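Local coordinates for protein putative amidohydrolase/peptidase (Burkholderia cenocepacia, PDB 4WJB) that probably hydrolyses carbon-nitrogen bonds in linear amidines or related amides, as a zinc-dependent member of the peptidase M20 family, at residues G218-G223 / V341-R346; G207-R212 / M363-G368; E29-I34 / R55-Q60. All coordinates share one frame; numbering follows the deposited sequence. Where two conformers were deposited one is given.

Contact 1: residues G218-G223 / V341-R346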
ATOM      1  N   GLY A 218      -7.562 -36.590   0.100  1.00 22.16           N
ATOM      2  CA  GLY A 218      -8.075 -35.636   1.061  1.00 23.46           C
ATOM      3  C   GLY A 218      -9.533 -35.906   1.378  1.00 24.50           C
ATOM      4  O   GLY A 218     -10.400 -35.785   0.507  1.00 20.86           O
ATOM      5  N   VAL A 219      -9.800 -36.293   2.621  1.00 24.96           N
ATOM      6  CA  VAL A 219     -11.167 -36.437   3.109  1.00 25.34           C
ATOM      7  C   VAL A 219     -11.696 -35.057   3.498  1.00 24.90           C
ATOM      8  O   VAL A 219     -11.377 -34.544   4.574  1.00 24.16           O
ATOM      9  CB  VAL A 219     -11.242 -37.384   4.321  1.00 27.38           C
ATOM     10  CG1 VAL A 219     -12.676 -37.515   4.808  1.00 29.07           C
ATOM     11  CG2 VAL A 219     -10.656 -38.745   3.976  1.00 29.10           C
ATOM     12  N   VAL A 220     -12.492 -34.451   2.623  1.00 23.86           N
ATOM     13  CA  VAL A 220     -12.954 -33.084   2.847  1.00 21.30           C
ATOM     14  C   VAL A 220     -14.072 -33.046   3.883  1.00 23.74           C
ATOM     15  O   VAL A 220     -15.130 -33.653   3.698  1.00 23.09           O
ATOM     16  CB  VAL A 220     -13.442 -32.435   1.549  1.00 21.47           C
ATOM     17  CG1 VAL A 220     -13.769 -30.960   1.784  1.00 17.92           C
ATOM     18  CG2 VAL A 220     -12.393 -32.589   0.459  1.00 18.49           C
ATOM     19  N   THR A 221     -13.826 -32.332   4.975  1.00 22.59           N
ATOM     20  CA  THR A 221     -14.755 -32.304   6.095  1.00 24.21           C
ATOM     21  C   THR A 221     -15.695 -31.104   6.003  1.00 25.67           C
ATOM     22  O   THR A 221     -16.818 -31.146   6.511  1.00 28.66           O
ATOM     23  CB  THR A 221     -14.006 -32.262   7.442  1.00 25.41           C
ATOM     24  OG1 THR A 221     -13.045 -31.194   7.427  1.00 23.88           O
ATOM     25  CG2 THR A 221     -13.284 -33.573   7.694  1.00 25.91           C
ATOM     26  N   ALA A 222     -15.243 -30.052   5.330  1.00 23.03           N
ATOM     27  CA  ALA A 222     -15.983 -28.792   5.291  1.00 23.60           C
ATOM     28  C   ALA A 222     -15.408 -27.825   4.270  1.00 22.83           C
ATOM     29  O   ALA A 222     -14.256 -27.952   3.861  1.00 23.16           O
ATOM     30  CB  ALA A 222     -15.987 -28.134   6.673  1.00 23.96           C
ATOM     31  N   GLY A 223     -16.227 -26.859   3.866  1.00 22.96           N
ATOM     32  CA  GLY A 223     -15.752 -25.693   3.143  1.00 21.78           C
ATOM     33  C   GLY A 223     -15.641 -24.564   4.155  1.00 22.61           C
ATOM     34  O   GLY A 223     -16.404 -24.528   5.116  1.00 23.82           O
ATOM     35  N   VAL A 341     -19.404 -24.369   5.521  1.00 25.32           N
ATOM     36  CA  VAL A 341     -20.210 -25.431   4.941  1.00 25.04           C
ATOM     37  C   VAL A 341     -19.679 -26.780   5.404  1.00 23.61           C
ATOM     38  O   VAL A 341     -18.773 -27.344   4.789  1.00 22.49           O
ATOM     39  CB  VAL A 341     -20.212 -25.370   3.399  1.00 25.17           C
ATOM     40  CG1 VAL A 341     -21.107 -26.459   2.824  1.00 25.25           C
ATOM     41  CG2 VAL A 341     -20.666 -23.997   2.924  1.00 21.83           C
ATOM     42  N   PRO A 342     -20.212 -27.284   6.521  1.00 26.20           N
ATOM     43  CA  PRO A 342     -19.884 -28.656   6.907  1.00 28.19           C
ATOM     44  C   PRO A 342     -20.494 -29.628   5.911  1.00 25.11           C
ATOM     45  O   PRO A 342     -21.628 -29.425   5.477  1.00 23.56           O
ATOM     46  CB  PRO A 342     -20.527 -28.801   8.288  1.00 29.98           C
ATOM     47  CG  PRO A 342     -21.648 -27.811   8.278  1.00 31.09           C
ATOM     48  CD  PRO A 342     -21.132 -26.645   7.478  1.00 29.09           C
ATOM     49  N   PHE A 343     -19.749 -30.656   5.533  1.00 25.86           N
ATOM     50  CA  PHE A 343     -20.315 -31.692   4.677  1.00 24.41           C
ATOM     51  C   PHE A 343     -20.968 -32.750   5.543  1.00 26.67           C
ATOM     52  O   PHE A 343     -20.841 -32.720   6.766  1.00 26.63           O
ATOM     53  CB  PHE A 343     -19.245 -32.279   3.758  1.00 20.75           C
ATOM     54  CG  PHE A 343     -18.839 -31.344   2.653  1.00 22.21           C
ATOM     55  CD1 PHE A 343     -19.737 -31.021   1.646  1.00 22.57           C
ATOM     56  CD2 PHE A 343     -17.579 -30.760   2.636  1.00 23.83           C
ATOM     57  CE1 PHE A 343     -19.382 -30.145   0.630  1.00 24.08           C
ATOM     58  CE2 PHE A 343     -17.214 -29.887   1.622  1.00 23.77           C
ATOM     59  CZ  PHE A 343     -18.115 -29.576   0.618  1.00 24.27           C
ATOM     60  N   ALA A 344     -21.698 -33.660   4.911  1.00 26.34           N
ATOM     61  CA  ALA A 344     -22.457 -34.664   5.637  1.00 27.65           C
ATOM     62  C   ALA A 344     -21.538 -35.699   6.280  1.00 27.72           C
ATOM     63  O   ALA A 344     -20.690 -36.285   5.605  1.00 25.84           O
ATOM     64  CB  ALA A 344     -23.456 -35.338   4.709  1.00 24.74           C
ATOM     65  N   PRO A 345     -21.699 -35.915   7.596  1.00 30.03           N
ATOM     66  CA  PRO A 345     -20.916 -36.907   8.342  1.00 30.37           C
ATOM     67  C   PRO A 345     -20.891 -38.280   7.672  1.00 28.86           C
ATOM     68  O   PRO A 345     -19.824 -38.889   7.581  1.00 28.41           O
ATOM     69  CB  PRO A 345     -21.635 -36.965   9.692  1.00 32.70           C
ATOM     70  CG  PRO A 345     -22.187 -35.587   9.861  1.00 32.08           C
ATOM     71  CD  PRO A 345     -22.611 -35.161   8.479  1.00 30.85           C
ATOM     72  N   ARG A 346     -22.040 -38.748   7.193  1.00 29.16           N
ATOM     73  CA  ARG A 346     -22.116 -40.046   6.534  1.00 32.22           C
ATOM     74  C   ARG A 346     -21.322 -40.068   5.227  1.00 31.16           C
ATOM     75  O   ARG A 346     -20.707 -41.078   4.886  1.00 29.72           O
ATOM     76  CB  ARG A 346     -23.579 -40.434   6.273  1.00 34.79           C
ATOM     77  CG  ARG A 346     -24.358 -40.785   7.538  1.00 39.66           C
ATOM     78  CD  ARG A 346     -25.783 -41.224   7.226  1.00 42.98           C
ATOM     79  NE  ARG A 346     -25.823 -42.384   6.338  1.00 44.99           N
ATOM     80  CZ  ARG A 346     -25.741 -43.646   6.749  1.00 48.08           C
ATOM     81  NH1 ARG A 346     -25.612 -43.923   8.041  1.00 50.22           N
ATOM     82  NH2 ARG A 346     -25.786 -44.636   5.868  1.00 48.81           N
TER
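Gly-223 and Val-341 form a hydrogen-bonded antiparallel pair where strand 329-342 ends against strand 217-234, in the M20 peptidase fold. Their backbones bond in both directions: Gly-223 N gives its hydrogen to Val-341 O at 2.8 Å, and Val-341 N returns one to Gly-223 O at 3.0 Å. The next pair, Ala-222 with Pro-342, is non-hydrogen-bonded, a place that suits proline because its nitrogen has no hydrogen to give. A third bond, from Phe-343 N to Thr-221 O at 3.1 Å, is nearly straight at 172° and continues the backbone hydrogen bonding one residue past the end of the strand.

A CA-H...O contact adds to this pairing, with Ala-222 CA 3.2 Å from Val-341 O, the same oxygen that accepts from Gly-223. The methyl of Ala-222 is small enough to sit beside Pro-342 CA, on the opposite face of the ladder from Val-341.

The apolar part rests on Phe-343, where the chain leaves the strand; Ala-344 then takes the N-cap position of helix 345-357. With CG anti to the carbonyl carbon (chi1 -73°), the ring turns back toward strand 217-234, and its edge meets the backbone there, CD2 lying 3.6 Å from Ala-222 N. Val-220, a branched residue suited to a buried strand, supplies a methyl to the same ring. Thr-382 and Met-384 of strand 382-387 and Ile-348 of helix 345-357 also touch Phe-343, placing it between sheet and helix. The valine and phenylalanine side chains meet obliquely, Val-220 CG1 approaching Phe-343 CE2 to 3.6 Å.

Contact 2: residues G207-R212 / M363-G368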
ATOM      1  N   GLY A 207      -4.246 -26.717  -3.813  1.00 26.27           N
ATOM      2  CA  GLY A 207      -3.380 -26.320  -2.719  1.00 24.88           C
ATOM      3  C   GLY A 207      -2.337 -27.402  -2.531  1.00 24.80           C
ATOM      4  O   GLY A 207      -2.417 -28.454  -3.169  1.00 24.84           O
ATOM      5  N   ALA A 208      -1.372 -27.153  -1.653  1.00 25.71           N
ATOM      6  CA  ALA A 208      -0.203 -28.019  -1.511  1.00 26.82           C
ATOM      7  C   ALA A 208      -0.219 -28.857  -0.233  1.00 27.22           C
ATOM      8  O   ALA A 208       0.792 -29.455   0.131  1.00 28.21           O
ATOM      9  CB  ALA A 208       1.070 -27.173  -1.555  1.00 27.74           C
ATOM     10  N   ILE A 209      -1.356 -28.900   0.451  1.00 27.22           N
ATOM     11  CA  ILE A 209      -1.428 -29.610   1.727  1.00 31.77           C
ATOM     12  C   ILE A 209      -1.241 -31.122   1.556  1.00 27.24           C
ATOM     13  O   ILE A 209      -0.449 -31.741   2.267  1.00 28.59           O
ATOM     14  CB  ILE A 209      -2.764 -29.332   2.443  1.00 31.59           C
ATOM     15  CG1 ILE A 209      -2.825 -27.861   2.872  1.00 26.98           C
ATOM     16  CG2 ILE A 209      -2.943 -30.265   3.638  1.00 27.47           C
ATOM     17  CD1 ILE A 209      -4.096 -27.473   3.589  1.00 29.22           C
ATOM     18  N   LEU A 210      -1.960 -31.707   0.605  1.00 25.89           N
ATOM     19  CA  LEU A 210      -1.861 -33.144   0.367  1.00 26.83           C
ATOM     20  C   LEU A 210      -0.481 -33.499  -0.161  1.00 29.79           C
ATOM     21  O   LEU A 210       0.145 -34.454   0.307  1.00 29.92           O
ATOM     22  CB  LEU A 210      -2.945 -33.615  -0.611  1.00 24.37           C
ATOM     23  CG  LEU A 210      -4.377 -33.569  -0.077  1.00 23.58           C
ATOM     24  CD1 LEU A 210      -5.371 -34.092  -1.114  1.00 22.17           C
ATOM     25  CD2 LEU A 210      -4.481 -34.361   1.223  1.00 26.74           C
ATOM     26  N   GLU A 211      -0.000 -32.711  -1.119  1.00 26.65           N
ATOM     27  CA  GLU A 211       1.282 -32.980  -1.756  1.00 37.59           C
ATOM     28  C   GLU A 211       2.428 -32.946  -0.755  1.00 29.45           C
ATOM     29  O   GLU A 211       3.295 -33.817  -0.767  1.00 32.89           O
ATOM     30  CB  GLU A 211       1.548 -31.974  -2.876  1.00 40.28           C
ATOM     31  CG  GLU A 211       2.804 -32.265  -3.677  1.00 45.00           C
ATOM     32  CD  GLU A 211       3.254 -31.075  -4.502  1.00 50.87           C
ATOM     33  OE1 GLU A 211       2.994 -29.928  -4.077  1.00 50.22           O
ATOM     34  OE2 GLU A 211       3.866 -31.284  -5.571  1.00 54.23           O
ATOM     35  N   ARG A 212       2.425 -31.949   0.121  1.00 29.95           N
ATOM     36  CA  ARG A 212       3.522 -31.786   1.069  1.00 31.83           C
ATOM     37  C   ARG A 212       3.424 -32.772   2.230  1.00 33.72           C
ATOM     38  O   ARG A 212       4.430 -33.121   2.840  1.00 34.37           O
ATOM     39  CB  ARG A 212       3.561 -30.355   1.605  1.00 34.01           C
ATOM     40  CG  ARG A 212       3.908 -29.323   0.555  1.00 33.41           C
ATOM     41  CD  ARG A 212       4.185 -27.971   1.182  1.00 34.53           C
ATOM     42  NE  ARG A 212       4.448 -26.957   0.171  1.00 36.44           N
ATOM     43  CZ  ARG A 212       4.883 -25.731   0.447  1.00 39.71           C
ATOM     44  NH1 ARG A 212       5.113 -25.375   1.703  1.00 38.50           N
ATOM     45  NH2 ARG A 212       5.097 -24.866  -0.534  1.00 43.31           N
ATOM     46  N   MET A 363      -5.893 -38.084   4.588  1.00 31.14           N
ATOM     47  CA  MET A 363      -5.999 -37.191   5.733  1.00 30.37           C
ATOM     48  C   MET A 363      -7.234 -36.317   5.594  1.00 29.64           C
ATOM     49  O   MET A 363      -7.700 -36.075   4.485  1.00 28.80           O
ATOM     50  CB  MET A 363      -4.746 -36.320   5.865  1.00 29.92           C
ATOM     51  CG  MET A 363      -4.477 -35.446   4.651  1.00 29.12           C
ATOM     52  SD  MET A 363      -3.053 -34.349   4.852  1.00 30.18           S
ATOM     53  CE  MET A 363      -3.690 -33.138   6.006  1.00 24.40           C
ATOM     54  N   ASP A 364      -7.763 -35.851   6.721  1.00 30.53           N
ATOM     55  CA  ASP A 364      -8.849 -34.881   6.704  1.00 27.69           C
ATOM     56  C   ASP A 364      -8.335 -33.531   6.205  1.00 26.07           C
ATOM     57  O   ASP A 364      -7.204 -33.132   6.492  1.00 22.92           O
ATOM     58  CB  ASP A 364      -9.469 -34.728   8.096  1.00 31.75           C
ATOM     59  CG  ASP A 364     -10.334 -35.915   8.493  1.00 34.77           C
ATOM     60  OD1 ASP A 364     -10.288 -36.963   7.812  1.00 35.87           O
ATOM     61  OD2 ASP A 364     -11.064 -35.796   9.499  1.00 35.28           O
ATOM     62  N   ILE A 365      -9.168 -32.824   5.458  1.00 24.17           N
ATOM     63  CA  ILE A 365      -8.758 -31.547   4.905  1.00 24.49           C
ATOM     64  C   ILE A 365      -9.971 -30.640   4.727  1.00 24.73           C
ATOM     65  O   ILE A 365     -11.086 -31.112   4.504  1.00 22.99           O
ATOM     66  CB  ILE A 365      -8.008 -31.745   3.558  1.00 25.39           C
ATOM     67  CG1 ILE A 365      -7.300 -30.457   3.120  1.00 22.25           C
ATOM     68  CG2 ILE A 365      -8.946 -32.271   2.473  1.00 24.19           C
ATOM     69  CD1 ILE A 365      -6.384 -30.654   1.921  1.00 21.79           C
ATOM     70  N   VAL A 366      -9.757 -29.336   4.860  1.00 25.26           N
ATOM     71  CA  VAL A 366     -10.821 -28.361   4.651  1.00 26.56           C
ATOM     72  C   VAL A 366     -10.644 -27.695   3.290  1.00 26.06           C
ATOM     73  O   VAL A 366      -9.543 -27.271   2.948  1.00 25.72           O
ATOM     74  CB  VAL A 366     -10.834 -27.295   5.765  1.00 28.30           C
ATOM     75  CG1 VAL A 366     -11.862 -26.208   5.472  1.00 27.14           C
ATOM     76  CG2 VAL A 366     -11.106 -27.944   7.122  1.00 29.92           C
ATOM     77  N   SER A 367     -11.715 -27.618   2.504  1.00 22.15           N
ATOM     78  CA  SER A 367     -11.644 -26.944   1.208  1.00 20.84           C
ATOM     79  C   SER A 367     -11.427 -25.437   1.368  1.00 23.10           C
ATOM     80  O   SER A 367     -12.160 -24.770   2.103  1.00 21.76           O
ATOM     81  CB  SER A 367     -12.911 -27.195   0.394  1.00 20.79           C
ATOM     82  OG  SER A 367     -12.822 -26.533  -0.856  1.00 24.88           O
ATOM     83  N   GLY A 368     -10.421 -24.913   0.673  1.00 29.80           N
ATOM     84  CA  GLY A 368     -10.072 -23.505   0.765  1.00 33.87           C
ATOM     85  C   GLY A 368     -10.642 -22.701  -0.389  1.00 33.26           C
ATOM     86  O   GLY A 368     -10.404 -21.502  -0.502  1.00 33.00           O
TER
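Ile-209 and Leu-210, in the first turn of short helix 209-213, pack on Met-363 and Ile-365 of strand 362-367, a helix-on-sheet contact in the M20 peptidase fold. Along the strand the side chains alternate: those of Met-363 and Ile-365 leave the backbone toward the helix, whereas Asp-364 points away and forms a salt bridge with Arg-352.

Ile-209 and Met-363 lie at about a right angle. The thioether chain runs extended to its sulfur and bends only at the last torsion (chi3 -73°), which brings its end methyl CE to 3.8 Å from Ile-209 CG2. Such an unbranched, flexible chain can follow the surface of two different neighbours, and farther back its CG is 3.6 Å from Leu-210 CD2.

Ile-365 reaches out with CG1 anti to the backbone N (chi1 -167°), so that CD1 meets both helix residues, each obliquely. Phe-386 touches Leu-210 and Ile-365, extending the apolar layer to strand 382-387. On the helix side, Glu-205 accepts hydrogen bonds from the backbone N of Ile-209 and Leu-210, and Phe-247 of the second subunit packs on Ile-209. The tip of Ile-365 settles with CD1 3.9 Å from Ile-209 CG2 and 4.1 Å from Leu-210 CG.

Contact 3: residues E29-I34 / R55-Q60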
ATOM      1  N   GLU A  29      -6.868 -36.843 -21.206  1.00 22.47           N
ATOM      2  CA  GLU A  29      -6.026 -36.358 -22.298  1.00 24.90           C
ATOM      3  C   GLU A  29      -6.877 -35.912 -23.490  1.00 24.48           C
ATOM      4  O   GLU A  29      -6.624 -34.869 -24.090  1.00 23.21           O
ATOM      5  CB  GLU A  29      -5.029 -37.436 -22.735  1.00 28.43           C
ATOM      6  CG  GLU A  29      -3.980 -37.791 -21.684  1.00 31.82           C
ATOM      7  CD  GLU A  29      -2.980 -36.673 -21.444  1.00 36.30           C
ATOM      8  OE1 GLU A  29      -2.119 -36.449 -22.321  1.00 39.22           O
ATOM      9  OE2 GLU A  29      -3.055 -36.019 -20.379  1.00 35.05           O
ATOM     10  N   ARG A  30      -7.895 -36.703 -23.817  1.00 24.04           N
ATOM     11  CA  ARG A  30      -8.772 -36.410 -24.950  1.00 25.65           C
ATOM     12  C   ARG A  30      -9.591 -35.140 -24.724  1.00 24.43           C
ATOM     13  O   ARG A  30      -9.701 -34.287 -25.609  1.00 23.82           O
ATOM     14  CB  ARG A  30      -9.700 -37.598 -25.219  1.00 26.98           C
ATOM     15  CG  ARG A  30     -10.818 -37.317 -26.216  1.00 28.73           C
ATOM     16  CD  ARG A  30     -10.276 -37.028 -27.610  1.00 30.57           C
ATOM     17  NE  ARG A  30     -11.361 -36.853 -28.573  1.00 31.26           N
ATOM     18  CZ  ARG A  30     -11.918 -35.681 -28.871  1.00 31.43           C
ATOM     19  NH1 ARG A  30     -11.491 -34.571 -28.283  1.00 29.43           N
ATOM     20  NH2 ARG A  30     -12.902 -35.619 -29.758  1.00 31.53           N
ATOM     21  N   MET A  31     -10.162 -35.011 -23.536  1.00 22.50           N
ATOM     22  CA  MET A  31     -10.984 -33.849 -23.236  1.00 22.47           C
ATOM     23  C   MET A  31     -10.121 -32.587 -23.187  1.00 23.93           C
ATOM     24  O   MET A  31     -10.573 -31.506 -23.557  1.00 25.86           O
ATOM     25  CB  MET A  31     -11.729 -34.043 -21.916  1.00 20.25           C
ATOM     26  CG  MET A  31     -12.787 -32.989 -21.657  1.00 22.60           C
ATOM     27  SD  MET A  31     -14.217 -33.157 -22.750  1.00 23.61           S
ATOM     28  CE  MET A  31     -15.047 -34.580 -22.056  1.00 29.38           C
ATOM     29  N   ALA A  32      -8.868 -32.738 -22.763  1.00 22.79           N
ATOM     30  CA  ALA A  32      -7.956 -31.601 -22.629  1.00 23.27           C
ATOM     31  C   ALA A  32      -7.573 -31.014 -23.985  1.00 23.75           C
ATOM     32  O   ALA A  32      -6.996 -29.934 -24.061  1.00 23.71           O
ATOM     33  CB  ALA A  32      -6.708 -32.011 -21.865  1.00 22.77           C
ATOM     34  N   GLN A  33      -7.896 -31.730 -25.055  1.00 23.81           N
ATOM     35  CA  GLN A  33      -7.673 -31.217 -26.399  1.00 26.50           C
ATOM     36  C   GLN A  33      -8.641 -30.078 -26.709  1.00 24.87           C
ATOM     37  O   GLN A  33      -8.320 -29.159 -27.467  1.00 27.77           O
ATOM     38  CB  GLN A  33      -7.832 -32.334 -27.431  1.00 30.12           C
ATOM     39  CG  GLN A  33      -6.886 -33.502 -27.235  1.00 33.84           C
ATOM     40  CD  GLN A  33      -7.183 -34.639 -28.188  1.00 38.29           C
ATOM     41  OE1 GLN A  33      -8.076 -34.537 -29.027  1.00 38.22           O
ATOM     42  NE2 GLN A  33      -6.441 -35.733 -28.061  1.00 42.72           N
ATOM     43  N   ILE A  34      -9.830 -30.148 -26.125  1.00 23.94           N
ATOM     44  CA  ILE A  34     -10.870 -29.168 -26.406  1.00 25.75           C
ATOM     45  C   ILE A  34     -10.586 -27.868 -25.657  1.00 26.19           C
ATOM     46  O   ILE A  34     -10.829 -27.757 -24.452  1.00 23.41           O
ATOM     47  CB  ILE A  34     -12.260 -29.710 -26.037  1.00 25.00           C
ATOM     48  CG1 ILE A  34     -12.486 -31.071 -26.710  1.00 26.42           C
ATOM     49  CG2 ILE A  34     -13.349 -28.733 -26.452  1.00 18.21           C
ATOM     50  CD1 ILE A  34     -13.807 -31.718 -26.342  1.00 25.08           C
ATOM     51  N   ARG A  55     -19.306 -30.696 -23.712  1.00 18.52           N
ATOM     52  CA  ARG A  55     -20.581 -31.233 -23.245  1.00 19.66           C
ATOM     53  C   ARG A  55     -21.067 -32.360 -24.161  1.00 16.85           C
ATOM     54  O   ARG A  55     -21.494 -33.418 -23.695  1.00 16.32           O
ATOM     55  CB  ARG A  55     -21.630 -30.119 -23.167  1.00 19.76           C
ATOM     56  CG  ARG A  55     -21.396 -29.107 -22.044  1.00 20.88           C
ATOM     57  CD  ARG A  55     -22.140 -27.797 -22.306  1.00 21.33           C
ATOM     58  NE  ARG A  55     -22.229 -26.983 -21.096  1.00 21.42           N
ATOM     59  CZ  ARG A  55     -23.301 -26.936 -20.314  1.00 22.05           C
ATOM     60  NH1 ARG A  55     -24.380 -27.650 -20.621  1.00 21.18           N
ATOM     61  NH2 ARG A  55     -23.298 -26.179 -19.226  1.00 21.62           N
ATOM     62  N   ASP A  56     -20.997 -32.122 -25.465  1.00 15.96           N
ATOM     63  CA  ASP A  56     -21.440 -33.105 -26.454  1.00 17.93           C
ATOM     64  C   ASP A  56     -20.660 -34.412 -26.352  1.00 19.01           C
ATOM     65  O   ASP A  56     -21.221 -35.500 -26.525  1.00 17.16           O
ATOM     66  CB  ASP A  56     -21.303 -32.550 -27.874  1.00 20.27           C
ATOM     67  CG  ASP A  56     -22.342 -31.493 -28.195  1.00 22.65           C
ATOM     68  OD1 ASP A  56     -23.303 -31.344 -27.414  1.00 22.80           O
ATOM     69  OD2 ASP A  56     -22.202 -30.823 -29.241  1.00 25.07           O
ATOM     70  N   LEU A  57     -19.361 -34.296 -26.096  1.00 18.86           N
ATOM     71  CA  LEU A  57     -18.496 -35.467 -25.979  1.00 18.30           C
ATOM     72  C   LEU A  57     -18.834 -36.272 -24.727  1.00 20.16           C
ATOM     73  O   LEU A  57     -18.888 -37.501 -24.767  1.00 19.22           O
ATOM     74  CB  LEU A  57     -17.023 -35.050 -25.959  1.00 17.68           C
ATOM     75  CG  LEU A  57     -16.004 -36.181 -26.079  1.00 18.41           C
ATOM     76  CD1 LEU A  57     -16.265 -36.962 -27.351  1.00 20.63           C
ATOM     77  CD2 LEU A  57     -14.587 -35.626 -26.086  1.00 19.15           C
ATOM     78  N   PHE A  58     -19.066 -35.579 -23.618  1.00 18.86           N
ATOM     79  CA  PHE A  58     -19.469 -36.250 -22.387  1.00 17.71           C
ATOM     80  C   PHE A  58     -20.795 -36.973 -22.588  1.00 16.78           C
ATOM     81  O   PHE A  58     -20.967 -38.125 -22.183  1.00 17.19           O
ATOM     82  CB  PHE A  58     -19.588 -35.249 -21.232  1.00 16.09           C
ATOM     83  CG  PHE A  58     -20.236 -35.825 -20.007  1.00 15.49           C
ATOM     84  CD1 PHE A  58     -19.510 -36.612 -19.135  1.00 15.02           C
ATOM     85  CD2 PHE A  58     -21.580 -35.597 -19.742  1.00 16.30           C
ATOM     86  CE1 PHE A  58     -20.110 -37.160 -18.004  1.00 16.62           C
ATOM     87  CE2 PHE A  58     -22.183 -36.137 -18.617  1.00 16.88           C
ATOM     88  CZ  PHE A  58     -21.442 -36.920 -17.747  1.00 16.57           C
ATOM     89  N   VAL A  59     -21.733 -36.277 -23.213  1.00 14.38           N
ATOM     90  CA  VAL A  59     -23.049 -36.824 -23.465  1.00 15.33           C
ATOM     91  C   VAL A  59     -22.927 -38.068 -24.345  1.00 17.03           C
ATOM     92  O   VAL A  59     -23.574 -39.082 -24.085  1.00 19.83           O
ATOM     93  CB  VAL A  59     -23.970 -35.773 -24.115  1.00 14.41           C
ATOM     94  CG1 VAL A  59     -25.124 -36.436 -24.859  1.00 15.70           C
ATOM     95  CG2 VAL A  59     -24.493 -34.820 -23.051  1.00 14.73           C
ATOM     96  N   GLN A  60     -22.088 -37.996 -25.375  0.50 17.37           N
ATOM     97  CA  GLN A  60     -21.884 -39.145 -26.251  0.50 18.84           C
ATOM     98  C   GLN A  60     -21.299 -40.327 -25.478  0.50 19.43           C
ATOM     99  O   GLN A  60     -21.781 -41.452 -25.607  0.50 18.69           O
ATOM    100  CB  GLN A  60     -20.975 -38.782 -27.431  0.50 19.61           C
ATOM    101  CG  GLN A  60     -20.620 -39.965 -28.341  0.50 19.68           C
ATOM    102  CD  GLN A  60     -21.812 -40.509 -29.120  0.50 19.31           C
ATOM    103  OE1 GLN A  60     -22.773 -39.789 -29.393  0.50 17.27           O
ATOM    104  NE2 GLN A  60     -21.747 -41.792 -29.487  0.50 18.14           N
TER
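Packing between two helices near the N-terminus joins helix 21-31 and the type I turn from Met-31 to Ile-34 to helix 49-64 through Leu-57, which meets Arg-30, Met-31 and Ile-34. Leu-57 leaves its helix toward the other segment, and CG anti to the backbone N (chi1 -170°) carries CD2 in among the three residues; this methyl does nearly all the touching.

The Met-31 and Leu-57 side chains run alongside one another in opposite senses, Met-31 SD lying 4.2 Å from Leu-57 CD2. Bends at chi2 and chi3 (71° and 74°) let the unbranched, flexible methionine curl against both Leu-57 and helix 109-124, where Ile-109 and Leu-113 touch it; its end also nears the backbone of Phe-58. Ile-34, placed by the turn and its Ile-34 N to Met-31 O bond, sends CD1 obliquely to within 4.0 Å of Leu-57 CD2, and also touches Leu-50 and Glu-53 of helix 49-64.

Arg-30 is partly exposed, and its guanidinium can set a flat face on an apolar methyl because its N-H bonds lie in its plane and point elsewhere; Trp-61 touches this side chain as well. The Leu-57 methyl sits over the centre of one guanidinium face, CD2 3.9 Å from Arg-30 CZ.

Contacts 1 and 2 belong to one continuous region: their centres are 13 Å apart, and strand 217-234 of contact 1 and strand 362-367 of contact 2 are parallel neighbours. Val-219 N lies 2.8 Å from Met-363 O and Ser-367 N 2.9 Å from Ala-222 O, both probable hydrogen bonds, so one strand of each contact pairs with a strand of the other. This region lies near the metal site: the side chain of Val-220 is about 7 Å, and that of Leu-210 about 9 Å, from the side chain of the zinc ligand His-203. Contact 3 stands apart, its centre 29 Å from that of contact 1 and 28 Å from that of contact 2, with the side chain of Met-31 about 13 Å from the zinc ion.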